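Local structure of virulence factor (Pectobacterium carotovorum, 2W3Y) at residues A[43-48]-A[145-150]; A[130-135]-A[192-197]; A[69-74]-A[169-174]. The protein acts as a virulence factor of a Drosophila pathogen, is S-palmitoylated and binds lipid vesicles. All coordinates share one frame; numbering follows the deposited sequence.

Contact 1 (A[43-48]-A[145-150]); sequences QYQTYQ and ATFLQN. With PLM (palmitic acid), chain C.
The side-chain amides of Gln-43 and Gln-45, on strand 43-48, meet the ring of Phe-147 on helix 145-150. The two segments run nearly antiparallel, with axes 12.3 Å apart, and long side chains bridge the gap. Both contacts to the ring are van der Waals in kind. NE2 of Gln-43 comes to the ring edge, near its plane, 3.5 Å from CZ of Phe-147. The amide stands almost upright to the ring, at 81°. NE2 of Gln-45 approaches obliquely and lies 3.7 Å from CE2 of Phe-147. The first torsion of Phe-147 turns CG away from the backbone N (chi1 161°), and the ring extends from the helix toward the strand.

The polar ends are bonded on the strand side. NE2 of Gln-45 donates to O of Tyr-44 at 2.9 Å, from above the carbonyl plane. OE1 of Gln-45 accepts from OH of Tyr-47 at 2.6 Å, on a lone pair in the carbonyl plane. These two bonds fix the rotation of the Gln-45 amide. The Gln-43 amide is held by Tyr-168 OH and Ser-260 O.

Leu-148 makes the apolar contact with the lipid. Its CG lies 3.7 Å from C3 of palmitic acid, near the C1 (carbonyl) end of the acyl chain. The arrangement is a helix packed over a sheet face, forming part of the wall of a buried acyl-chain site.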
loop_
_atom_site.group_PDB
_atom_site.type_symbol
_atom_site.label_atom_id
_atom_site.label_comp_id
_atom_site.label_asym_id
_atom_site.label_seq_id
_atom_site.Cartn_x
_atom_site.Cartn_y
_atom_site.Cartn_z
ATOM N N GLN A 43 -5.407 -2.815 4.234
ATOM C CA GLN A 43 -5.669 -3.260 2.886
ATOM C C GLN A 43 -4.295 -3.434 2.224
ATOM O O GLN A 43 -3.623 -2.472 1.979
ATOM C CB GLN A 43 -6.489 -2.170 2.179
ATOM C CG GLN A 43 -7.260 -2.610 0.986
ATOM C CD GLN A 43 -8.614 -3.105 1.366
ATOM O OE1 GLN A 43 -9.510 -2.317 1.723
ATOM N NE2 GLN A 43 -8.784 -4.430 1.311
ATOM N N TYR A 44 -3.870 -4.666 1.980
ATOM C CA TYR A 44 -2.580 -4.922 1.323
ATOM C C TYR A 44 -2.751 -4.950 -0.192
ATOM O O TYR A 44 -3.522 -5.755 -0.698
ATOM C CB TYR A 44 -1.996 -6.248 1.811
ATOM C CG TYR A 44 -1.599 -6.283 3.267
ATOM C CD1 TYR A 44 -0.438 -5.621 3.713
ATOM C CD2 TYR A 44 -2.350 -6.997 4.192
ATOM C CE1 TYR A 44 -0.047 -5.668 5.038
ATOM C CE2 TYR A 44 -1.962 -7.041 5.552
ATOM C CZ TYR A 44 -0.817 -6.359 5.947
ATOM O OH TYR A 44 -0.414 -6.407 7.251
ATOM N N GLN A 45 -2.059 -4.075 -0.926
ATOM C CA GLN A 45 -2.321 -3.945 -2.371
ATOM C C GLN A 45 -1.055 -3.784 -3.231
ATOM O O GLN A 45 -0.034 -3.271 -2.769
ATOM C CB GLN A 45 -3.254 -2.750 -2.655
ATOM C CG GLN A 45 -4.451 -2.642 -1.720
ATOM C CD GLN A 45 -5.660 -3.390 -2.238
ATOM O OE1 GLN A 45 -6.320 -2.925 -3.166
ATOM N NE2 GLN A 45 -5.951 -4.556 -1.655
ATOM N N THR A 46 -1.132 -4.235 -4.483
ATOM C CA THR A 46 -0.074 -4.002 -5.480
ATOM C C THR A 46 -0.720 -3.510 -6.770
ATOM O O THR A 46 -1.465 -4.249 -7.435
ATOM C CB THR A 46 0.743 -5.284 -5.783
ATOM O OG1 THR A 46 1.241 -5.838 -4.565
ATOM C CG2 THR A 46 1.950 -4.963 -6.687
ATOM N N TYR A 47 -0.468 -2.248 -7.109
ATOM C CA TYR A 47 -1.060 -1.678 -8.310
ATOM C C TYR A 47 0.002 -1.473 -9.365
ATOM O O TYR A 47 1.001 -0.792 -9.135
ATOM C CB TYR A 47 -1.734 -0.337 -8.035
ATOM C CG TYR A 47 -2.819 -0.376 -6.981
ATOM C CD1 TYR A 47 -3.696 -1.463 -6.887
ATOM C CD2 TYR A 47 -2.977 0.684 -6.082
ATOM C CE1 TYR A 47 -4.696 -1.510 -5.907
ATOM C CE2 TYR A 47 -3.989 0.652 -5.104
ATOM C CZ TYR A 47 -4.844 -0.447 -5.031
ATOM O OH TYR A 47 -5.848 -0.498 -4.082
ATOM N N GLN A 48 -0.222 -2.054 -10.527
ATOM C CA GLN A 48 0.611 -1.732 -11.674
ATOM C C GLN A 48 -0.198 -0.940 -12.678
ATOM O O GLN A 48 -1.282 -1.362 -13.073
ATOM C CB GLN A 48 1.197 -2.990 -12.309
ATOM C CG GLN A 48 2.125 -2.644 -13.472
ATOM C CD GLN A 48 2.737 -3.859 -14.135
ATOM O OE1 GLN A 48 2.950 -4.895 -13.497
ATOM N NE2 GLN A 48 3.024 -3.738 -15.430
ATOM N N ALA A 145 -13.014 -2.990 -8.614
ATOM C CA ALA A 145 -14.368 -2.703 -8.118
ATOM C C ALA A 145 -15.063 -3.934 -7.530
ATOM O O ALA A 145 -15.699 -3.835 -6.470
ATOM C CB ALA A 145 -15.250 -2.022 -9.189
ATOM N N THR A 146 -14.951 -5.080 -8.214
ATOM C CA THR A 146 -15.462 -6.349 -7.692
ATOM C C THR A 146 -14.735 -6.761 -6.405
ATOM O O THR A 146 -15.372 -7.187 -5.432
ATOM C CB THR A 146 -15.416 -7.511 -8.753
ATOM O OG1 THR A 146 -16.258 -7.175 -9.864
ATOM C CG2 THR A 146 -15.895 -8.827 -8.162
ATOM N N PHE A 147 -13.410 -6.633 -6.388
ATOM C CA PHE A 147 -12.664 -6.963 -5.168
ATOM C C PHE A 147 -13.154 -6.140 -3.958
ATOM O O PHE A 147 -13.393 -6.687 -2.869
ATOM C CB PHE A 147 -11.155 -6.727 -5.341
ATOM C CG PHE A 147 -10.429 -6.618 -4.028
ATOM C CD1 PHE A 147 -10.120 -7.767 -3.299
ATOM C CD2 PHE A 147 -10.121 -5.361 -3.483
ATOM C CE1 PHE A 147 -9.485 -7.681 -2.062
ATOM C CE2 PHE A 147 -9.496 -5.265 -2.233
ATOM C CZ PHE A 147 -9.186 -6.425 -1.531
ATOM N N LEU A 148 -13.271 -4.828 -4.158
ATOM C CA LEU A 148 -13.535 -3.888 -3.069
ATOM C C LEU A 148 -14.953 -4.071 -2.562
ATOM O O LEU A 148 -15.207 -4.020 -1.349
ATOM C CB LEU A 148 -13.281 -2.438 -3.514
ATOM C CG LEU A 148 -13.158 -1.358 -2.433
ATOM C CD1 LEU A 148 -11.881 -1.517 -1.591
ATOM C CD2 LEU A 148 -13.268 0.042 -3.039
ATOM N N GLN A 149 -15.873 -4.316 -3.497
ATOM C CA GLN A 149 -17.266 -4.549 -3.168
ATOM C C GLN A 149 -17.419 -5.764 -2.247
ATOM O O GLN A 149 -18.095 -5.685 -1.189
ATOM C CB GLN A 149 -18.095 -4.681 -4.456
ATOM C CG GLN A 149 -19.547 -5.040 -4.247
ATOM C CD GLN A 149 -20.377 -4.791 -5.491
ATOM O OE1 GLN A 149 -20.083 -5.308 -6.581
ATOM N NE2 GLN A 149 -21.423 -3.994 -5.336
ATOM N N ASN A 150 -16.779 -6.871 -2.634
ATOM C CA ASN A 150 -16.829 -8.097 -1.851
ATOM C C ASN A 150 -16.116 -7.940 -0.507
ATOM O O ASN A 150 -16.626 -8.403 0.514
ATOM C CB ASN A 150 -16.240 -9.276 -2.621
ATOM C CG ASN A 150 -17.067 -9.644 -3.848
ATOM O OD1 ASN A 150 -18.251 -9.304 -3.950
ATOM N ND2 ASN A 150 -16.441 -10.335 -4.786
HETATM C C1 PLM C . -17.592 -0.854 -1.573
HETATM O O2 PLM C . -18.735 -1.301 -1.289
HETATM C C2 PLM C . -16.895 0.125 -0.635
HETATM C C3 PLM C . -15.699 -0.476 0.098
HETATM C C4 PLM C . -15.032 0.505 1.066
HETATM C C5 PLM C . -14.145 1.528 0.358
HETATM C C6 PLM C . -13.977 2.817 1.162
HETATM C C7 PLM C . -12.783 3.629 0.665
HETATM C C8 PLM C . -12.926 5.134 0.915
HETATM C C9 PLM C . -11.965 5.562 2.024
HETATM C CA PLM C . -10.825 6.457 1.552
HETATM C CB PLM C . -9.476 5.758 1.671
HETATM C CC PLM C . -8.484 6.358 0.687
HETATM C CD PLM C . -7.626 5.292 0.019
HETATM C CE PLM C . -6.157 5.550 0.312
HETATM C CF PLM C . -5.250 4.817 -0.667
#

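Contact 2 (A[130-135]-A[192-197]); sequences IQFAGN and LIYGTH. With PLM (palmitic acid), chain C.
This is a buried, mainly apolar helix-on-sheet contact at the inner end of the palmitic acid. The C-terminal part of helix 125-134 lies against strand 185-198, with short-segment axes 11.3 Å apart at 124°. Phe-132 and Tyr-194 form its centre. CG of Phe-132 is anti to N (chi1 177°), which carries the ring toward Tyr-194. CE2 of Phe-132 reaches the edge of the tyrosine ring, 3.9 Å from CE2 of Tyr-194. Leu-192 adds a lighter touch through its CD1, 4.0 Å from the carbonyl O of Ala-133. That O accepts a hydrogen bond from Tyr-172 OH.

A water donates to O of Phe-132 at 2.6 Å and bonds to OH of Tyr-194 at 2.7 Å, lying in the plane of the tyrosine ring. This ties the tyrosine hydroxyl to the last turn of the helix.

The lipid CE atom sits at the edge of the Phe-132 ring, 3.8 Å from CD2 of that residue. The terminal CF is 3.7 Å from CB of Ala-133 and 3.8 Å from CD2 of Tyr-194. Val-221 of strand 214-228 also packs on both rings. Helix and sheet together line the inner, methyl end of the acyl-chain site, consistent with lipid binding.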
loop_
_atom_site.group_PDB
_atom_site.type_symbol
_atom_site.label_atom_id
_atom_site.label_comp_id
_atom_site.label_asym_id
_atom_site.label_seq_id
_atom_site.Cartn_x
_atom_site.Cartn_y
_atom_site.Cartn_z
ATOM N N ILE A 130 -8.599 4.248 -6.418
ATOM C CA ILE A 130 -7.401 4.007 -7.241
ATOM C C ILE A 130 -6.768 5.336 -7.673
ATOM O O ILE A 130 -5.542 5.518 -7.584
ATOM C CB ILE A 130 -7.692 3.094 -8.502
ATOM C CG1 ILE A 130 -8.186 1.701 -8.101
ATOM C CG2 ILE A 130 -6.460 2.971 -9.418
ATOM C CD1 ILE A 130 -7.183 0.827 -7.294
ATOM N N GLN A 131 -7.606 6.269 -8.121
ATOM C CA GLN A 131 -7.103 7.533 -8.637
ATOM C C GLN A 131 -6.402 8.356 -7.554
ATOM O O GLN A 131 -5.382 8.983 -7.832
ATOM C CB GLN A 131 -8.197 8.328 -9.344
ATOM C CG GLN A 131 -8.663 7.617 -10.614
ATOM C CD GLN A 131 -9.563 8.458 -11.505
ATOM O OE1 GLN A 131 -10.320 9.323 -11.041
ATOM N NE2 GLN A 131 -9.482 8.204 -12.800
ATOM N N PHE A 132 -6.954 8.319 -6.341
ATOM C CA PHE A 132 -6.347 8.963 -5.168
ATOM C C PHE A 132 -5.075 8.224 -4.723
ATOM O O PHE A 132 -4.092 8.852 -4.403
ATOM C CB PHE A 132 -7.360 9.059 -4.020
ATOM C CG PHE A 132 -6.796 9.657 -2.741
ATOM C CD1 PHE A 132 -6.684 11.044 -2.592
ATOM C CD2 PHE A 132 -6.388 8.830 -1.689
ATOM C CE1 PHE A 132 -6.168 11.607 -1.407
ATOM C CE2 PHE A 132 -5.862 9.382 -0.496
ATOM C CZ PHE A 132 -5.754 10.761 -0.359
ATOM N N ALA A 133 -5.097 6.894 -4.754
ATOM C CA ALA A 133 -3.968 6.062 -4.314
ATOM C C ALA A 133 -2.733 6.244 -5.191
ATOM O O ALA A 133 -1.610 6.186 -4.695
ATOM C CB ALA A 133 -4.377 4.579 -4.269
ATOM N N GLY A 134 -2.945 6.459 -6.488
ATOM C CA GLY A 134 -1.852 6.559 -7.446
ATOM C C GLY A 134 -1.514 7.913 -8.048
ATOM O O GLY A 134 -0.480 8.033 -8.717
ATOM N N ASN A 135 -2.360 8.929 -7.818
ATOM C CA ASN A 135 -2.334 10.198 -8.592
ATOM C C ASN A 135 -2.465 9.972 -10.109
ATOM O O ASN A 135 -1.623 10.431 -10.895
ATOM C CB ASN A 135 -1.084 11.029 -8.297
ATOM C CG ASN A 135 -1.048 11.538 -6.885
ATOM O OD1 ASN A 135 -2.083 11.818 -6.283
ATOM N ND2 ASN A 135 0.152 11.691 -6.354
ATOM N N LEU A 192 4.194 2.932 -0.368
ATOM C CA LEU A 192 3.248 3.895 0.256
ATOM C C LEU A 192 2.463 3.307 1.435
ATOM O O LEU A 192 1.931 2.206 1.323
ATOM C CB LEU A 192 2.261 4.423 -0.801
ATOM C CG LEU A 192 2.861 5.215 -1.973
ATOM C CD1 LEU A 192 1.950 5.259 -3.200
ATOM C CD2 LEU A 192 3.271 6.637 -1.539
ATOM N N ILE A 193 2.413 4.032 2.566
ATOM C CA ILE A 193 1.520 3.675 3.683
ATOM C C ILE A 193 0.600 4.857 3.966
ATOM O O ILE A 193 1.070 5.943 4.282
ATOM C CB ILE A 193 2.240 3.272 5.012
ATOM C CG1 ILE A 193 3.502 2.399 4.788
ATOM C CG2 ILE A 193 1.216 2.639 5.985
ATOM C CD1 ILE A 193 3.245 0.893 4.508
ATOM N N TYR A 194 -0.701 4.644 3.788
ATOM C CA TYR A 194 -1.710 5.697 3.979
ATOM C C TYR A 194 -2.593 5.266 5.118
ATOM O O TYR A 194 -2.845 4.066 5.286
ATOM C CB TYR A 194 -2.569 5.884 2.727
ATOM C CG TYR A 194 -1.945 6.704 1.616
ATOM C CD1 TYR A 194 -0.555 6.835 1.480
ATOM C CD2 TYR A 194 -2.751 7.309 0.667
ATOM C CE1 TYR A 194 -0.009 7.583 0.448
ATOM C CE2 TYR A 194 -2.213 8.051 -0.365
ATOM C CZ TYR A 194 -0.847 8.187 -0.471
ATOM O OH TYR A 194 -0.348 8.945 -1.517
ATOM N N GLY A 195 -3.061 6.236 5.903
ATOM C CA GLY A 195 -3.874 5.914 7.070
ATOM C C GLY A 195 -5.040 6.865 7.250
ATOM O O GLY A 195 -4.872 8.084 7.177
ATOM N N THR A 196 -6.220 6.293 7.454
ATOM C CA THR A 196 -7.427 7.074 7.772
ATOM C C THR A 196 -8.282 6.288 8.778
ATOM O O THR A 196 -7.783 5.367 9.444
ATOM C CB THR A 196 -8.192 7.541 6.459
ATOM O OG1 THR A 196 -9.145 8.589 6.747
ATOM C CG2 THR A 196 -8.877 6.364 5.712
ATOM N N HIS A 197 -9.543 6.678 8.928
ATOM C CA HIS A 197 -10.493 5.960 9.764
ATOM C C HIS A 197 -11.893 6.249 9.225
ATOM O O HIS A 197 -12.071 7.202 8.452
ATOM C CB HIS A 197 -10.386 6.379 11.249
ATOM C CG HIS A 197 -10.575 7.851 11.471
ATOM N ND1 HIS A 197 -11.787 8.401 11.827
ATOM C CD2 HIS A 197 -9.722 8.890 11.327
ATOM C CE1 HIS A 197 -11.664 9.711 11.931
ATOM N NE2 HIS A 197 -10.419 10.032 11.631
HETATM C C1 PLM C . -17.592 -0.854 -1.573
HETATM O O2 PLM C . -18.735 -1.301 -1.289
HETATM C C2 PLM C . -16.895 0.125 -0.635
HETATM C C3 PLM C . -15.699 -0.476 0.098
HETATM C C4 PLM C . -15.032 0.505 1.066
HETATM C C5 PLM C . -14.145 1.528 0.358
HETATM C C6 PLM C . -13.977 2.817 1.162
HETATM C C7 PLM C . -12.783 3.629 0.665
HETATM C C8 PLM C . -12.926 5.134 0.915
HETATM C C9 PLM C . -11.965 5.562 2.024
HETATM C CA PLM C . -10.825 6.457 1.552
HETATM C CB PLM C . -9.476 5.758 1.671
HETATM C CC PLM C . -8.484 6.358 0.687
HETATM C CD PLM C . -7.626 5.292 0.019
HETATM C CE PLM C . -6.157 5.550 0.312
HETATM C CF PLM C . -5.250 4.817 -0.667
HETATM O O HOH W 1 -2.211 10.169 -3.118
#

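Contact 3 (A[69-74]-A[169-174]); sequences RFVAVA and LYAYST. With PLM (palmitic acid), chain C.
Val-71 on helix 69-74 packs on the backbone and the small side chain of Ala-171 on strand 169-174. The alpha carbons of this pair are the nearest across the segments, 6.5 Å apart. From the helix, CB of Val-71 points toward the strand and its two methyls divide the work. CG1 stands opposite the backbone N (chi1 172°) and reaches Ala-171. It lies 3.7 Å from O of Ala-171 and 4.0 Å from CB of the same residue. CG2, the other branch, goes to the next peptide. It is 4.0 Å from O of Tyr-172. One valine thus spans two successive carbonyl groups of the strand.

The contact is van der Waals in kind. The small side chain of Ala-171 is consistent with the close approach of helix and strand here. Val-71 also touches Tyr-44 of strand 40-49, Phe-191 of strand 185-198 and Ile-255, so its methyls are enclosed by several parts of the fold.

The strand turns another set of side chains to its far face. CB of Tyr-172 points away from the helix. Tyr-170 meets the lipid. The palmitic acid CF sits over one face of this ring, 3.6 Å above its plane and shifted toward the rim. The closest ring atom is CG of Tyr-170, 3.6 Å from CF. The tyrosine hydroxyl is bonded to Tyr-168 OH, which anchors the far end of the ring.

Strand 166-179 therefore separates two layers. Helix 57-81 covers one face, while the acyl chain and helix 125-134 lie on the other. This is a mixed sheet with helices on both faces, part of what is described as a new fold, here with an acyl-chain site on one side.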
loop_
_atom_site.group_PDB
_atom_site.type_symbol
_atom_site.label_atom_id
_atom_site.label_comp_id
_atom_site.label_asym_id
_atom_site.label_seq_id
_atom_site.Cartn_x
_atom_site.Cartn_y
_atom_site.Cartn_z
ATOM N N ARG A 69 7.663 -7.604 -0.590
ATOM C CA ARG A 69 8.538 -8.024 0.498
ATOM C C ARG A 69 8.800 -6.895 1.497
ATOM O O ARG A 69 8.794 -7.136 2.708
ATOM C CB ARG A 69 9.857 -8.573 -0.051
ATOM C CG ARG A 69 9.690 -9.922 -0.770
ATOM C CD ARG A 69 11.024 -10.427 -1.302
ATOM N NE ARG A 69 11.774 -11.080 -0.228
ATOM C CZ ARG A 69 13.028 -11.519 -0.314
ATOM N NH1 ARG A 69 13.724 -11.379 -1.441
ATOM N NH2 ARG A 69 13.588 -12.103 0.740
ATOM N N PHE A 70 9.024 -5.684 0.984
ATOM C CA PHE A 70 9.162 -4.478 1.818
ATOM C C PHE A 70 7.884 -4.179 2.619
ATOM O O PHE A 70 7.948 -3.851 3.812
ATOM C CB PHE A 70 9.575 -3.265 0.976
ATOM C CG PHE A 70 11.081 -3.073 0.854
ATOM C CD1 PHE A 70 11.855 -2.761 1.974
ATOM C CD2 PHE A 70 11.711 -3.182 -0.392
ATOM C CE1 PHE A 70 13.237 -2.572 1.860
ATOM C CE2 PHE A 70 13.090 -3.001 -0.528
ATOM C CZ PHE A 70 13.861 -2.698 0.594
ATOM N N VAL A 71 6.727 -4.317 1.969
ATOM C CA VAL A 71 5.438 -4.144 2.657
ATOM C C VAL A 71 5.268 -5.144 3.807
ATOM O O VAL A 71 4.893 -4.739 4.924
ATOM C CB VAL A 71 4.203 -4.157 1.646
ATOM C CG1 VAL A 71 2.855 -4.174 2.405
ATOM C CG2 VAL A 71 4.273 -2.956 0.706
ATOM N N ALA A 72 5.570 -6.427 3.557
ATOM C CA ALA A 72 5.490 -7.471 4.595
ATOM C C ALA A 72 6.538 -7.262 5.723
ATOM O O ALA A 72 6.231 -7.482 6.899
ATOM C CB ALA A 72 5.632 -8.888 3.987
ATOM N N VAL A 73 7.747 -6.818 5.358
ATOM C CA VAL A 73 8.775 -6.430 6.374
ATOM C C VAL A 73 8.269 -5.307 7.299
ATOM O O VAL A 73 8.381 -5.416 8.526
ATOM C CB VAL A 73 10.151 -6.067 5.723
ATOM C CG1 VAL A 73 11.087 -5.337 6.712
ATOM C CG2 VAL A 73 10.822 -7.311 5.215
ATOM N N ALA A 74 7.686 -4.254 6.725
ATOM C CA ALA A 74 7.164 -3.153 7.533
ATOM C C ALA A 74 6.025 -3.638 8.451
ATOM O O ALA A 74 6.002 -3.351 9.658
ATOM C CB ALA A 74 6.717 -1.998 6.655
ATOM N N LEU A 169 -6.119 1.407 6.996
ATOM C CA LEU A 169 -4.814 1.685 6.391
ATOM C C LEU A 169 -4.672 0.973 5.033
ATOM O O LEU A 169 -5.194 -0.124 4.853
ATOM C CB LEU A 169 -3.673 1.242 7.341
ATOM C CG LEU A 169 -3.568 1.785 8.784
ATOM C CD1 LEU A 169 -4.465 1.024 9.763
ATOM C CD2 LEU A 169 -2.120 1.743 9.305
ATOM N N TYR A 170 -4.010 1.637 4.087
ATOM C CA TYR A 170 -3.529 1.036 2.854
ATOM C C TYR A 170 -2.017 0.881 2.979
ATOM O O TYR A 170 -1.308 1.863 3.179
ATOM C CB TYR A 170 -3.863 1.900 1.627
ATOM C CG TYR A 170 -5.222 1.609 1.048
ATOM C CD1 TYR A 170 -6.355 1.759 1.833
ATOM C CD2 TYR A 170 -5.383 1.160 -0.281
ATOM C CE1 TYR A 170 -7.611 1.488 1.342
ATOM C CE2 TYR A 170 -6.668 0.881 -0.791
ATOM C CZ TYR A 170 -7.772 1.048 0.056
ATOM O OH TYR A 170 -9.074 0.807 -0.342
ATOM N N ALA A 171 -1.550 -0.368 2.896
ATOM C CA ALA A 171 -0.124 -0.695 2.876
ATOM C C ALA A 171 0.137 -1.316 1.502
ATOM O O ALA A 171 -0.213 -2.475 1.258
ATOM C CB ALA A 171 0.214 -1.655 3.982
ATOM N N TYR A 172 0.730 -0.532 0.614
ATOM C CA TYR A 172 0.727 -0.862 -0.800
ATOM C C TYR A 172 1.953 -0.396 -1.560
ATOM O O TYR A 172 2.795 0.330 -1.016
ATOM C CB TYR A 172 -0.573 -0.350 -1.477
ATOM C CG TYR A 172 -0.737 1.162 -1.654
ATOM C CD1 TYR A 172 -0.645 1.753 -2.918
ATOM C CD2 TYR A 172 -1.020 1.999 -0.554
ATOM C CE1 TYR A 172 -0.821 3.150 -3.097
ATOM C CE2 TYR A 172 -1.195 3.382 -0.719
ATOM C CZ TYR A 172 -1.105 3.950 -1.999
ATOM O OH TYR A 172 -1.278 5.311 -2.167
ATOM N N SER A 173 2.072 -0.872 -2.802
ATOM C CA SER A 173 3.037 -0.365 -3.763
ATOM C C SER A 173 2.335 -0.038 -5.081
ATOM O O SER A 173 1.281 -0.619 -5.388
ATOM C CB SER A 173 4.205 -1.361 -3.989
ATOM O OG SER A 173 3.778 -2.575 -4.593
ATOM N N THR A 174 2.898 0.928 -5.818
ATOM C CA THR A 174 2.468 1.250 -7.184
ATOM C C THR A 174 3.656 1.067 -8.120
ATOM O O THR A 174 4.821 1.274 -7.742
ATOM C CB THR A 174 1.889 2.681 -7.370
ATOM O OG1 THR A 174 2.951 3.640 -7.386
ATOM C CG2 THR A 174 0.877 3.042 -6.275
HETATM C C1 PLM C . -17.592 -0.854 -1.573
HETATM O O2 PLM C . -18.735 -1.301 -1.289
HETATM C C2 PLM C . -16.895 0.125 -0.635
HETATM C C3 PLM C . -15.699 -0.476 0.098
HETATM C C4 PLM C . -15.032 0.505 1.066
HETATM C C5 PLM C . -14.145 1.528 0.358
HETATM C C6 PLM C . -13.977 2.817 1.162
HETATM C C7 PLM C . -12.783 3.629 0.665
HETATM C C8 PLM C . -12.926 5.134 0.915
HETATM C C9 PLM C . -11.965 5.562 2.024
HETATM C CA PLM C . -10.825 6.457 1.552
HETATM C CB PLM C . -9.476 5.758 1.671
HETATM C CC PLM C . -8.484 6.358 0.687
HETATM C CD PLM C . -7.626 5.292 0.019
HETATM C CE PLM C . -6.157 5.550 0.312
HETATM C CF PLM C . -5.250 4.817 -0.667
#

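The three contacts share one mixed sheet, in which strand 166-179 lies between strands 40-49 and 185-198. Their centres are 12 to 14 Å apart. Contacts 1 and 2 meet through Tyr-47, whose CZ is 3.5 Å from CD1 of Ile-130. Contacts 1 and 3 are joined by strand pairing, with N of Gln-43 2.8 Å from O of Leu-169. Contacts 2 and 3 are linked in the same way by a probable backbone hydrogen bond, N of Tyr-194 to O of Tyr-170, 2.9 Å. All three touch the palmitic acid. Contact 1 borders its C1 (carbonyl) end, whereas contact 2 and strand 169-174 of contact 3 line its terminal methyl. Helix 69-74 packs behind the sheet.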